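Local coordinates for chemotaxis protein CheX (Desulfovibrio desulfuricans subsp. desulfuricans str. G20, PDB 3HM4) that probably acts as a chemotaxis phosphatase of the CheX family, removing the phosphoryl group from the response regulator CheY, at the interface of chains A and B. Coordinates in Å, arbitrary orientation; residue numbers count along the deposited sequence, not the author numbering. Chains: chain A/B, Chemotaxis protein CheX.

The interface of chains A and B. Residues chain A 89, 93, 119-121; chain B 130-132.
A:Val121 and B:Ser130 pair as an antiparallel beta bridge, joining strand 120-123 of one chain to strand 127-131 of the other. Their backbones bond both ways. A:Val121 N gives its hydrogen to B:Ser130 O at 2.9 Å, nearly straight (163° at H). B:Ser130 N returns one to A:Val121 O on a more bent path. One step along, A:Ser120 bridges B:His131, and B:Val132 N donates to A:Pro119 O at 2.9 Å.

Waters extend the ladder on its flanks. Water 1 sits in the plane of the B:His131 ring at the ND1 edge, 2.8 Å from ND1, and also touches A:Pro119 O, which thus meets both a backbone N-H and a water. Water 2 ties A:Val121 O to the hydroxyl OG of B:Ser130. A:Ser120 OG lies near the imidazole, 3.5 Å from B:His131 ND1, as a contact rather than a bond.

On the helix side, A:Lys89 (helix 84-109) runs fully extended, with CG anti to the backbone N (chi1 176°), and lays its methylenes alongside B:Ser130, CD resting 3.7 Å from B:Ser130 CB. Its terminal amine NZ is linked through water 3 to the carbonyl of B:His131, tying the helix to the neighbouring strand.

B:Val132 carries the apolar contact. Its CG2 branch meets A:Val121 CG2 at 3.7 Å, the two side chains crossing obliquely. Both of its methyls pack against A:Gly93 CA, CG2 at 3.7 Å and CG1 slightly farther. Against A:Pro119 the valine side chain crosses at about a right angle, in loose contact.

Repeated by the two-fold, this patch joins strands of the two subunits edge to edge and anchors each to the partner's long helix, probably stabilising a CheX dimer. That helix bears the family's catalytic ExxN motif, which begins directly after A:Gly93, so the contact braces the motif-bearing helix and may help to hold the active site in position.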
# COMPACT_ATOMS: atom_id res chain seq x y z
N LYS A 89 12.59 -5.93 1.88
CA LYS A 89 12.12 -4.56 2.07
C LYS A 89 12.97 -3.59 1.26
O LYS A 89 12.44 -2.78 0.50
CB LYS A 89 12.18 -4.19 3.54
CG LYS A 89 11.81 -2.76 3.86
CD LYS A 89 11.91 -2.46 5.36
CE LYS A 89 11.51 -1.02 5.62
NZ LYS A 89 11.28 -0.78 7.07
N GLY A 93 11.57 -2.45 -2.23
CA GLY A 93 11.23 -1.04 -2.00
C GLY A 93 11.91 -0.12 -3.01
O GLY A 93 11.28 0.80 -3.55
N PRO A 119 6.70 4.05 -0.95
CA PRO A 119 6.16 2.69 -1.06
C PRO A 119 6.05 1.97 0.28
O PRO A 119 6.67 2.34 1.26
CB PRO A 119 7.20 1.96 -1.94
CG PRO A 119 8.01 3.05 -2.57
CD PRO A 119 8.03 4.16 -1.58
N SER A 120 5.26 0.90 0.24
CA SER A 120 5.23 -0.09 1.31
C SER A 120 5.43 -1.47 0.69
O SER A 120 5.02 -1.72 -0.45
CB SER A 120 3.92 -0.08 2.12
OG SER A 120 3.80 1.11 2.89
N VAL A 121 6.08 -2.35 1.45
CA VAL A 121 6.37 -3.72 1.06
C VAL A 121 5.63 -4.65 2.00
O VAL A 121 5.69 -4.50 3.23
CB VAL A 121 7.89 -4.02 1.03
CG1 VAL A 121 8.08 -5.51 0.72
CG2 VAL A 121 8.60 -3.15 0.03
N SER B 130 5.84 -2.99 5.67
CA SER B 130 7.02 -2.18 5.93
C SER B 130 6.95 -0.91 5.09
O SER B 130 6.77 -1.00 3.90
CB SER B 130 8.29 -2.94 5.52
OG SER B 130 8.45 -4.18 6.21
N HIS B 131 7.17 0.23 5.72
CA HIS B 131 7.29 1.50 5.03
C HIS B 131 8.70 1.70 4.50
O HIS B 131 9.68 1.51 5.24
CB HIS B 131 6.92 2.67 5.95
CG HIS B 131 5.46 2.70 6.24
ND1 HIS B 131 4.58 3.35 5.42
CD2 HIS B 131 4.73 2.18 7.26
CE1 HIS B 131 3.36 3.21 5.90
NE2 HIS B 131 3.42 2.49 7.01
N VAL B 132 8.82 2.09 3.24
CA VAL B 132 10.09 2.28 2.54
C VAL B 132 10.39 3.77 2.53
O VAL B 132 9.82 4.55 1.77
CB VAL B 132 10.04 1.73 1.13
CG1 VAL B 132 11.31 1.99 0.33
CG2 VAL B 132 9.67 0.25 1.15
O HOH W 1 5.76 4.28 3.07
O HOH W 2 6.77 -6.35 5.20
O HOH W 3 11.87 2.23 6.47